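Local coordinates for 35 kDa hemin binding protein (Porphyromonas gingivalis, PDB 5Y1A) that probably binds haem and joins a thioredoxin domain to a beta-sandwich, immunoglobulin-like domain that stabilises such proteins during secretion by the type IX system, at residues 177-188 against 243-254; 209-219 against 231-240. All blocks are in the same frame, centred on the assembly; numbering follows the deposited sequence. Where two conformers were deposited one is given.

The two contacts illustrate how a beta-sandwich is held in two directions. Contact 1 is made within one sheet, by strands 179-186 and 245-252; contact 2 crosses from strand 207-220, at the border of that sheet, to the border strand 228-235 of the other sheet. Their centres lie about 9 Å apart, and strand 179-186, beside both 245-252 and 207-220, joins them: L180 N probably donates to D219 O at 2.8 Å, and A182 O probably accepts from L212 N at the same distance. V184 of contact 1 packs against F235 and F240 of contact 2. On the opposite face, Y183 and L248 of contact 1 touch strand 73-79 of the thioredoxin domain.

Contact 1. Residues 177-188 against 243-254; sequences PLMLTAYVLKNN and KDTDVLAFVHHP
Strands 179-186 and 245-252 are the two inner strands of an antiparallel four-stranded sheet in the beta-sandwich, paired in unbroken register from M179 with H252 to K186 with T245. The pairs alternate between the two faces of the sheet, as in any regular antiparallel ladder. A182 and A249 meet through their CB atoms, 4.1 Å apart, on the face that also carries V184 and V247. The other face carries the aromatic side chains. F250 turns its edge to the ring face of Y183, the planes at 80° and the centroids 5.4 Å apart, while T181 CB lies over a face of F250; Y183 OH is hydrogen-bonded to E41 OE2 of the thioredoxin domain. Next in line, H252 is gripped on three sides. M179 CB sits over one face of its ring, 3.5 Å from the centroid; T181 OG1 is hydrogen-bonded at the edge to H252 NE2 (2.7 Å); and ND1 donates to H253 O. With CG between the backbone N and the carbonyl carbon (chi1 59°), the ring leans over M179 toward T181, and the bonds at both nitrogens fix its rotation. Polar groups finish the far end. In one of its two conformers, K186 bends at chi2 and chi4 and NZ donates to K243 O and N187 O. N187 OD1 accepts from H206 N, and N187 ND2 donates to D246 OD2 at 3.0 Å, from above the carboxylate plane.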
loop_
_atom_site.group_PDB
_atom_site.type_symbol
_atom_site.label_atom_id
_atom_site.label_comp_id
_atom_site.label_asym_id
_atom_site.label_seq_id
_atom_site.Cartn_x
_atom_site.Cartn_y
_atom_site.Cartn_z
ATOM N N PRO A 177 22.523 -7.798 -6.312
ATOM C CA PRO A 177 21.218 -7.529 -6.942
ATOM C C PRO A 177 20.200 -7.353 -5.850
ATOM O O PRO A 177 19.781 -8.325 -5.224
ATOM C CB PRO A 177 20.927 -8.782 -7.772
ATOM C CG PRO A 177 21.812 -9.826 -7.270
ATOM C CD PRO A 177 22.911 -9.220 -6.442
ATOM N N LEU A 178 19.863 -6.104 -5.584
ATOM C CA LEU A 178 18.916 -5.797 -4.517
ATOM C C LEU A 178 17.667 -5.272 -5.193
ATOM O O LEU A 178 17.748 -4.567 -6.203
ATOM C CB LEU A 178 19.473 -4.739 -3.570
ATOM C CG LEU A 178 20.785 -5.141 -2.860
ATOM C CD1 LEU A 178 21.303 -3.976 -1.998
ATOM C CD2 LEU A 178 20.551 -6.332 -1.995
ATOM N N MET A 179 16.522 -5.598 -4.595
ATOM C CA MET A 179 15.230 -5.265 -5.165
ATOM C C MET A 179 14.473 -4.345 -4.209
ATOM O O MET A 179 14.680 -4.392 -3.001
ATOM C CB MET A 179 14.423 -6.556 -5.361
ATOM C CG MET A 179 15.164 -7.678 -6.092
ATOM S SD MET A 179 15.764 -7.209 -7.752
ATOM C CE MET A 179 14.226 -7.096 -8.568
ATOM N N LEU A 180 13.602 -3.509 -4.759
ATOM C CA LEU A 180 12.642 -2.798 -3.923
ATOM C C LEU A 180 11.204 -3.132 -4.334
ATOM O O LEU A 180 10.851 -3.108 -5.536
ATOM C CB LEU A 180 12.892 -1.283 -3.960
ATOM C CG LEU A 180 12.004 -0.564 -2.953
ATOM C CD1 LEU A 180 12.810 0.147 -1.921
ATOM C CD2 LEU A 180 11.011 0.365 -3.673
ATOM N N THR A 181 10.401 -3.505 -3.337
ATOM C CA THR A 181 8.970 -3.728 -3.544
ATOM C C THR A 181 8.204 -2.729 -2.687
ATOM O O THR A 181 8.576 -2.469 -1.537
ATOM C CB THR A 181 8.583 -5.194 -3.213
ATOM O OG1 THR A 181 9.198 -6.060 -4.178
ATOM C CG2 THR A 181 7.078 -5.403 -3.274
ATOM N N ALA A 182 7.133 -2.169 -3.239
ATOM C CA ALA A 182 6.263 -1.303 -2.439
ATOM C C ALA A 182 4.805 -1.727 -2.632
ATOM O O ALA A 182 4.352 -2.027 -3.770
ATOM C CB ALA A 182 6.462 0.172 -2.807
ATOM N N TYR A 183 4.081 -1.724 -1.519
ATOM C CA TYR A 183 2.663 -2.042 -1.485
ATOM C C TYR A 183 1.852 -0.822 -1.049
ATOM O O TYR A 183 2.294 -0.029 -0.198
ATOM C CB TYR A 183 2.353 -3.155 -0.454
ATOM C CG TYR A 183 3.017 -4.493 -0.660
ATOM C CD1 TYR A 183 3.371 -4.954 -1.941
ATOM C CD2 TYR A 183 3.228 -5.345 0.437
ATOM C CE1 TYR A 183 3.958 -6.243 -2.096
ATOM C CE2 TYR A 183 3.801 -6.600 0.294
ATOM C CZ TYR A 183 4.174 -7.047 -0.972
ATOM O OH TYR A 183 4.755 -8.300 -1.105
ATOM N N VAL A 184 0.664 -0.682 -1.644
ATOM C CA VAL A 184 -0.377 0.155 -1.043
ATOM C C VAL A 184 -1.284 -0.780 -0.217
ATOM O O VAL A 184 -1.833 -1.751 -0.747
ATOM C CB VAL A 184 -1.202 0.927 -2.090
ATOM C CG1 VAL A 184 -2.181 1.888 -1.347
ATOM C CG2 VAL A 184 -0.261 1.747 -3.028
ATOM N N LEU A 185 -1.418 -0.465 1.071
ATOM C CA LEU A 185 -2.112 -1.291 2.066
ATOM C C LEU A 185 -3.373 -0.566 2.483
ATOM O O LEU A 185 -3.325 0.623 2.724
ATOM C CB LEU A 185 -1.209 -1.527 3.299
ATOM C CG LEU A 185 0.131 -2.201 2.959
ATOM C CD1 LEU A 185 1.021 -2.281 4.212
ATOM C CD2 LEU A 185 -0.121 -3.593 2.380
ATOM N N LYS A 186 -4.489 -1.283 2.552
ATOM C CA LYS A 186 -5.790 -0.697 2.918
ATOM C C LYS A 186 -6.225 -1.237 4.278
ATOM O O LYS A 186 -6.284 -2.460 4.472
ATOM C CB LYS A 186 -6.836 -1.031 1.856
ATOM C CG LYS A 186 -8.220 -0.391 2.084
ATOM C CD LYS A 186 -8.166 1.125 1.898
ATOM C CE LYS A 186 -9.501 1.812 2.220
ATOM N NZ LYS A 186 -9.723 1.978 3.678
ATOM N N ASN A 187 -6.515 -0.320 5.208
ATOM C CA ASN A 187 -7.005 -0.666 6.562
ATOM C C ASN A 187 -8.485 -0.407 6.673
ATOM O O ASN A 187 -9.055 0.283 5.804
ATOM C CB ASN A 187 -6.252 0.119 7.624
ATOM C CG ASN A 187 -4.758 -0.111 7.541
ATOM O OD1 ASN A 187 -4.302 -1.262 7.438
ATOM N ND2 ASN A 187 -3.983 0.975 7.572
ATOM N N ASN A 188 -9.098 -0.924 7.747
ATOM C CA ASN A 188 -10.551 -0.798 7.953
ATOM C C ASN A 188 -11.349 -1.039 6.689
ATOM O O ASN A 188 -12.232 -0.239 6.298
ATOM C CB ASN A 188 -10.882 0.575 8.543
ATOM C CG ASN A 188 -10.290 0.769 9.906
ATOM O OD1 ASN A 188 -10.244 -0.161 10.706
ATOM N ND2 ASN A 188 -9.824 1.988 10.185
ATOM N N LYS A 243 -8.778 6.925 2.280
ATOM C CA LYS A 243 -8.904 6.890 3.732
ATOM C C LYS A 243 -8.343 5.562 4.267
ATOM O O LYS A 243 -8.602 4.493 3.703
ATOM C CB LYS A 243 -10.369 7.084 4.130
ATOM C CG LYS A 243 -10.671 7.097 5.627
ATOM C CD LYS A 243 -12.185 7.142 5.821
ATOM C CE LYS A 243 -12.617 6.539 7.143
ATOM N NZ LYS A 243 -14.093 6.242 7.120
ATOM N N ASP A 244 -7.551 5.677 5.329
ATOM C CA ASP A 244 -6.918 4.540 6.046
ATOM C C ASP A 244 -6.025 3.678 5.145
ATOM O O ASP A 244 -6.191 2.458 5.104
ATOM C CB ASP A 244 -8.002 3.637 6.673
ATOM C CG ASP A 244 -8.816 4.343 7.718
ATOM O OD1 ASP A 244 -8.224 5.137 8.467
ATOM O OD2 ASP A 244 -10.038 4.101 7.777
ATOM N N THR A 245 -5.119 4.311 4.404
ATOM C CA THR A 245 -4.157 3.604 3.556
ATOM C C THR A 245 -2.737 3.906 4.011
ATOM O O THR A 245 -2.444 5.014 4.477
ATOM C CB THR A 245 -4.288 3.976 2.049
ATOM O OG1 THR A 245 -4.238 5.400 1.882
ATOM C CG2 THR A 245 -5.584 3.439 1.478
ATOM N N ASP A 246 -1.863 2.904 3.870
ATOM C CA ASP A 246 -0.428 3.030 4.133
ATOM C C ASP A 246 0.346 2.675 2.852
ATOM O O ASP A 246 -0.178 1.948 2.007
ATOM C CB ASP A 246 0.006 2.044 5.229
ATOM C CG ASP A 246 -0.613 2.364 6.591
ATOM O OD1 ASP A 246 -0.654 3.558 6.955
ATOM O OD2 ASP A 246 -1.066 1.429 7.283
ATOM N N VAL A 247 1.584 3.160 2.732
ATOM C CA VAL A 247 2.511 2.627 1.705
ATOM C C VAL A 247 3.671 2.021 2.462
ATOM O O VAL A 247 4.276 2.669 3.342
ATOM C CB VAL A 247 3.033 3.681 0.705
ATOM C CG1 VAL A 247 4.080 3.045 -0.266
ATOM C CG2 VAL A 247 1.868 4.274 -0.083
ATOM N N LEU A 248 3.943 0.768 2.140
ATOM C CA LEU A 248 5.069 0.027 2.694
ATOM C C LEU A 248 6.087 -0.181 1.571
ATOM O O LEU A 248 5.717 -0.607 0.457
ATOM C CB LEU A 248 4.570 -1.340 3.179
ATOM C CG LEU A 248 5.617 -2.428 3.502
ATOM C CD1 LEU A 248 6.455 -1.994 4.719
ATOM C CD2 LEU A 248 4.933 -3.712 3.808
ATOM N N ALA A 249 7.357 0.071 1.851
ATOM C CA ALA A 249 8.411 -0.274 0.891
ATOM C C ALA A 249 9.447 -1.103 1.597
ATOM O O ALA A 249 9.761 -0.866 2.787
ATOM C CB ALA A 249 9.059 0.985 0.323
ATOM N N PHE A 250 10.003 -2.074 0.869
ATOM C CA PHE A 250 11.092 -2.849 1.454
ATOM C C PHE A 250 12.181 -3.230 0.453
ATOM O O PHE A 250 11.892 -3.471 -0.734
ATOM C CB PHE A 250 10.571 -4.057 2.240
ATOM C CG PHE A 250 9.613 -4.937 1.493
ATOM C CD1 PHE A 250 10.081 -6.030 0.740
ATOM C CD2 PHE A 250 8.238 -4.717 1.593
ATOM C CE1 PHE A 250 9.175 -6.889 0.073
ATOM C CE2 PHE A 250 7.299 -5.565 0.928
ATOM C CZ PHE A 250 7.784 -6.657 0.167
ATOM N N VAL A 251 13.423 -3.237 0.945
ATOM C CA VAL A 251 14.602 -3.699 0.197
ATOM C C VAL A 251 14.797 -5.194 0.481
ATOM O O VAL A 251 14.728 -5.647 1.638
ATOM C CB VAL A 251 15.863 -2.908 0.637
ATOM C CG1 VAL A 251 17.080 -3.361 -0.152
ATOM C CG2 VAL A 251 15.649 -1.376 0.461
ATOM N N HIS A 252 15.014 -5.980 -0.571
ATOM C CA HIS A 252 15.065 -7.421 -0.401
ATOM C C HIS A 252 15.949 -8.072 -1.439
ATOM O O HIS A 252 16.202 -7.498 -2.509
ATOM C CB HIS A 252 13.635 -8.011 -0.453
ATOM C CG HIS A 252 12.882 -7.728 -1.731
ATOM N ND1 HIS A 252 12.883 -8.600 -2.799
ATOM C CD2 HIS A 252 12.054 -6.711 -2.080
ATOM C CE1 HIS A 252 12.105 -8.124 -3.762
ATOM N NE2 HIS A 252 11.596 -6.970 -3.351
ATOM N N HIS A 253 16.416 -9.278 -1.115
ATOM C CA HIS A 253 17.096 -10.127 -2.072
ATOM C C HIS A 253 16.095 -10.669 -3.104
ATOM O O HIS A 253 14.892 -10.719 -2.854
ATOM C CB HIS A 253 17.820 -11.257 -1.332
ATOM C CG HIS A 253 18.940 -10.766 -0.448
ATOM N ND1 HIS A 253 20.147 -10.334 -0.951
ATOM C CD2 HIS A 253 19.017 -10.623 0.897
ATOM C CE1 HIS A 253 20.931 -9.960 0.050
ATOM N NE2 HIS A 253 20.265 -10.114 1.182
ATOM N N PRO A 254 16.589 -11.053 -4.283
ATOM C CA PRO A 254 15.681 -11.539 -5.330
ATOM C C PRO A 254 14.859 -12.749 -4.887
ATOM O O PRO A 254 15.392 -13.650 -4.238
ATOM C CB PRO A 254 16.645 -11.916 -6.475
ATOM C CG PRO A 254 17.883 -11.069 -6.224
ATOM C CD PRO A 254 17.997 -11.010 -4.724
HETATM O O HOH W 1 21.248 -10.278 -3.578
HETATM O O HOH W 2 -0.991 -1.350 6.947
#

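Contact 2. Residues 209-219 against 231-240; sequences LMILSTDVKGD and IKKEFKLDGF
A thioether serves as hydrogen-bond acceptor here: the backbone N of D238 points at M210 SD across 3.5 Å, a weak bond with an N-H...S angle of 152°. The M210 chain runs straight through chi2 and bends only at chi3 (66°), which brings CE up against both K236 O and the carboxylate of D238, 3.5 Å from D238 CG. Its CG lies at the edge of the F240 ring, near the ring plane, and its sulfur makes an oblique Met-aromatic contact with the same ring. L209 takes a face of that ring instead, with CD1 3.7 Å from the centroid. Two consecutive residues can share one aromatic group in this way because L209 and M210 form a classic beta bulge, both facing V184. A water donates to L209 O and to D238 OD2, tying the bulge to the inverse gamma turn centred on D238. Further along, L212 lays CD2 over a face of F235, 4.1 Å from the ring centroid. Beyond it the apolar row gives way to charge: K233 NZ forms a salt bridge with D219 OD2 at 2.8 Å, meeting the carboxylate on its syn side, and also donates to L212 O at 3.1 Å from above the carbonyl plane. The carboxylate would be expected to favour the charged state of the lysine. Side chains thus span the gap between border strand 207-220 of one sheet and border strand 228-235, with the loop that follows it, of the other; such packing is typical of a beta-sandwich, consistent with an immunoglobulin-like domain.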
loop_
_atom_site.group_PDB
_atom_site.type_symbol
_atom_site.label_atom_id
_atom_site.label_comp_id
_atom_site.label_asym_id
_atom_site.label_seq_id
_atom_site.Cartn_x
_atom_site.Cartn_y
_atom_site.Cartn_z
ATOM N N LEU A 209 -3.451 -4.038 -1.812
ATOM C CA LEU A 209 -4.280 -3.843 -3.014
ATOM C C LEU A 209 -3.510 -3.437 -4.247
ATOM O O LEU A 209 -4.049 -3.568 -5.384
ATOM C CB LEU A 209 -5.393 -2.805 -2.781
ATOM C CG LEU A 209 -6.349 -3.198 -1.646
ATOM C CD1 LEU A 209 -7.457 -2.118 -1.582
ATOM C CD2 LEU A 209 -6.952 -4.616 -1.794
ATOM N N MET A 210 -2.309 -2.890 -4.034
ATOM C CA MET A 210 -1.428 -2.515 -5.142
ATOM C C MET A 210 0.019 -2.880 -4.866
ATOM O O MET A 210 0.484 -2.819 -3.720
ATOM C CB MET A 210 -1.500 -1.000 -5.466
ATOM C CG MET A 210 -2.910 -0.432 -5.659
ATOM S SD MET A 210 -2.921 1.390 -5.993
ATOM C CE MET A 210 -2.112 1.451 -7.578
ATOM N N ILE A 211 0.732 -3.222 -5.933
ATOM C CA ILE A 211 2.179 -3.435 -5.902
ATOM C C ILE A 211 2.742 -2.463 -6.940
ATOM O O ILE A 211 2.380 -2.521 -8.129
ATOM C CB ILE A 211 2.590 -4.919 -6.240
ATOM C CG1 ILE A 211 1.838 -5.930 -5.326
ATOM C CG2 ILE A 211 4.121 -5.090 -6.117
ATOM C CD1 ILE A 211 0.482 -6.454 -5.845
ATOM N N LEU A 212 3.629 -1.583 -6.489
ATOM C CA LEU A 212 4.048 -0.443 -7.307
ATOM C C LEU A 212 5.081 -0.738 -8.393
ATOM O O LEU A 212 5.251 0.075 -9.318
ATOM C CB LEU A 212 4.516 0.684 -6.408
ATOM C CG LEU A 212 3.433 1.189 -5.436
ATOM C CD1 LEU A 212 3.942 2.426 -4.704
ATOM C CD2 LEU A 212 2.073 1.486 -6.131
ATOM N N SER A 213 5.762 -1.876 -8.284
ATOM C CA SER A 213 6.674 -2.341 -9.351
ATOM C C SER A 213 5.919 -3.200 -10.361
ATOM O O SER A 213 5.244 -4.155 -9.972
ATOM C CB SER A 213 7.801 -3.151 -8.722
ATOM O OG SER A 213 7.278 -4.080 -7.784
ATOM N N THR A 214 6.018 -2.862 -11.655
ATOM C CA THR A 214 5.372 -3.662 -12.713
ATOM C C THR A 214 5.531 -5.172 -12.460
ATOM O O THR A 214 4.552 -5.930 -12.456
ATOM C CB THR A 214 5.920 -3.268 -14.084
ATOM O OG1 THR A 214 5.469 -1.925 -14.376
ATOM C CG2 THR A 214 5.412 -4.232 -15.154
ATOM N N ASP A 215 6.774 -5.586 -12.235
ATOM C CA ASP A 215 7.067 -6.928 -11.762
ATOM C C ASP A 215 6.728 -6.996 -10.289
ATOM O O ASP A 215 7.243 -6.204 -9.489
ATOM C CB ASP A 215 8.551 -7.268 -11.959
ATOM C CG ASP A 215 8.828 -8.773 -11.870
ATOM O OD1 ASP A 215 9.895 -9.185 -12.367
ATOM O OD2 ASP A 215 7.990 -9.537 -11.326
ATOM N N VAL A 216 5.880 -7.958 -9.926
ATOM C CA VAL A 216 5.530 -8.138 -8.512
ATOM C C VAL A 216 6.708 -8.616 -7.691
ATOM O O VAL A 216 6.633 -8.569 -6.457
ATOM C CB VAL A 216 4.309 -9.069 -8.278
ATOM C CG1 VAL A 216 3.078 -8.516 -8.976
ATOM C CG2 VAL A 216 4.585 -10.524 -8.675
ATOM N N LYS A 217 7.753 -9.086 -8.382
ATOM C CA LYS A 217 9.002 -9.518 -7.756
ATOM C C LYS A 217 9.921 -8.345 -7.421
ATOM O O LYS A 217 10.982 -8.562 -6.855
ATOM C CB LYS A 217 9.736 -10.550 -8.638
ATOM C CG LYS A 217 8.881 -11.777 -8.965
ATOM C CD LYS A 217 9.763 -12.881 -9.538
ATOM C CE LYS A 217 10.396 -12.466 -10.879
ATOM N NZ LYS A 217 9.331 -12.074 -11.856
ATOM N N GLY A 218 9.529 -7.111 -7.789
ATOM C CA GLY A 218 10.297 -5.915 -7.380
ATOM C C GLY A 218 11.024 -5.198 -8.500
ATOM O O GLY A 218 11.234 -5.765 -9.552
ATOM N N ASP A 219 11.358 -3.929 -8.283
ATOM C CA ASP A 219 12.225 -3.184 -9.191
ATOM C C ASP A 219 13.669 -3.360 -8.754
ATOM O O ASP A 219 13.951 -3.302 -7.560
ATOM C CB ASP A 219 11.914 -1.683 -9.096
ATOM C CG ASP A 219 10.602 -1.309 -9.767
ATOM O OD1 ASP A 219 10.350 -1.695 -10.920
ATOM O OD2 ASP A 219 9.827 -0.615 -9.122
ATOM N N ILE A 231 14.116 5.885 -5.523
ATOM C CA ILE A 231 13.101 5.424 -6.482
ATOM C C ILE A 231 11.872 6.291 -6.241
ATOM O O ILE A 231 11.479 6.467 -5.091
ATOM C CB ILE A 231 12.728 3.912 -6.274
ATOM C CG1 ILE A 231 13.870 3.029 -6.804
ATOM C CG2 ILE A 231 11.376 3.564 -6.957
ATOM C CD1 ILE A 231 13.519 1.561 -7.034
ATOM N N LYS A 232 11.277 6.827 -7.308
ATOM C CA LYS A 232 10.057 7.617 -7.174
ATOM C C LYS A 232 8.932 6.955 -7.973
ATOM O O LYS A 232 9.124 6.562 -9.137
ATOM C CB LYS A 232 10.257 9.084 -7.634
ATOM C CG LYS A 232 8.987 9.940 -7.452
ATOM C CD LYS A 232 9.204 11.433 -7.823
ATOM C CE LYS A 232 8.048 12.296 -7.336
ATOM N NZ LYS A 232 7.913 13.550 -8.162
ATOM N N LYS A 233 7.763 6.835 -7.357
ATOM C CA LYS A 233 6.588 6.299 -8.059
ATOM C C LYS A 233 5.474 7.352 -8.066
ATOM O O LYS A 233 5.342 8.141 -7.136
ATOM C CB LYS A 233 6.065 5.032 -7.365
ATOM C CG LYS A 233 7.067 3.872 -7.356
ATOM C CD LYS A 233 7.118 3.201 -8.721
ATOM C CE LYS A 233 8.020 1.919 -8.664
ATOM N NZ LYS A 233 7.998 1.277 -10.015
ATOM N N GLU A 234 4.664 7.337 -9.117
ATOM C CA GLU A 234 3.513 8.227 -9.220
ATOM C C GLU A 234 2.347 7.398 -9.745
ATOM O O GLU A 234 2.361 6.985 -10.921
ATOM C CB GLU A 234 3.852 9.405 -10.147
ATOM C CG GLU A 234 2.693 10.327 -10.448
ATOM C CD GLU A 234 3.046 11.432 -11.434
ATOM O OE1 GLU A 234 2.593 11.362 -12.600
ATOM O OE2 GLU A 234 3.776 12.361 -11.041
ATOM N N PHE A 235 1.344 7.171 -8.882
ATOM C CA PHE A 235 0.283 6.174 -9.114
ATOM C C PHE A 235 -1.112 6.672 -8.719
ATOM O O PHE A 235 -1.275 7.313 -7.686
ATOM C CB PHE A 235 0.600 4.886 -8.303
ATOM C CG PHE A 235 0.815 5.137 -6.809
ATOM C CD1 PHE A 235 -0.214 4.920 -5.888
ATOM C CD2 PHE A 235 2.053 5.595 -6.335
ATOM C CE1 PHE A 235 -0.037 5.183 -4.522
ATOM C CE2 PHE A 235 2.256 5.863 -4.962
ATOM C CZ PHE A 235 1.216 5.655 -4.047
ATOM N N LYS A 236 -2.106 6.344 -9.542
ATOM C CA LYS A 236 -3.524 6.543 -9.217
ATOM C C LYS A 236 -4.039 5.347 -8.406
ATOM O O LYS A 236 -3.842 4.199 -8.814
ATOM C CB LYS A 236 -4.318 6.637 -10.521
ATOM C CG LYS A 236 -5.848 6.651 -10.389
ATOM C CD LYS A 236 -6.535 6.896 -11.755
ATOM C CE LYS A 236 -5.697 7.801 -12.675
ATOM N NZ LYS A 236 -6.426 8.465 -13.818
ATOM N N LEU A 237 -4.718 5.593 -7.291
ATOM C CA LEU A 237 -5.268 4.468 -6.498
ATOM C C LEU A 237 -6.209 3.629 -7.381
ATOM O O LEU A 237 -7.030 4.182 -8.113
ATOM C CB LEU A 237 -5.997 4.935 -5.250
ATOM C CG LEU A 237 -5.148 5.679 -4.200
ATOM C CD1 LEU A 237 -5.994 5.947 -2.956
ATOM C CD2 LEU A 237 -3.908 4.884 -3.802
ATOM N N ASP A 238 -6.028 2.310 -7.326
ATOM C CA ASP A 238 -6.759 1.339 -8.146
ATOM C C ASP A 238 -8.192 1.106 -7.628
ATOM O O ASP A 238 -8.544 -0.001 -7.217
ATOM C CB ASP A 238 -5.997 0.007 -8.148
ATOM C CG ASP A 238 -4.873 -0.068 -9.193
ATOM O OD1 ASP A 238 -4.739 0.864 -10.037
ATOM O OD2 ASP A 238 -4.139 -1.105 -9.188
ATOM N N GLY A 239 -9.030 2.136 -7.614
ATOM C CA GLY A 239 -10.448 1.907 -7.349
ATOM C C GLY A 239 -10.800 1.594 -5.911
ATOM O O GLY A 239 -11.702 0.802 -5.623
ATOM N N PHE A 240 -10.053 2.200 -4.996
ATOM C CA PHE A 240 -10.421 2.176 -3.604
ATOM C C PHE A 240 -10.144 3.539 -3.029
ATOM O O PHE A 240 -9.379 4.339 -3.616
ATOM C CB PHE A 240 -9.659 1.079 -2.822
ATOM C CG PHE A 240 -8.156 1.139 -2.964
ATOM C CD1 PHE A 240 -7.369 1.781 -2.020
ATOM C CD2 PHE A 240 -7.528 0.499 -4.034
ATOM C CE1 PHE A 240 -5.961 1.798 -2.149
ATOM C CE2 PHE A 240 -6.138 0.495 -4.156
ATOM C CZ PHE A 240 -5.361 1.153 -3.236
HETATM O O HOH W 3 -3.636 -3.469 -8.087
#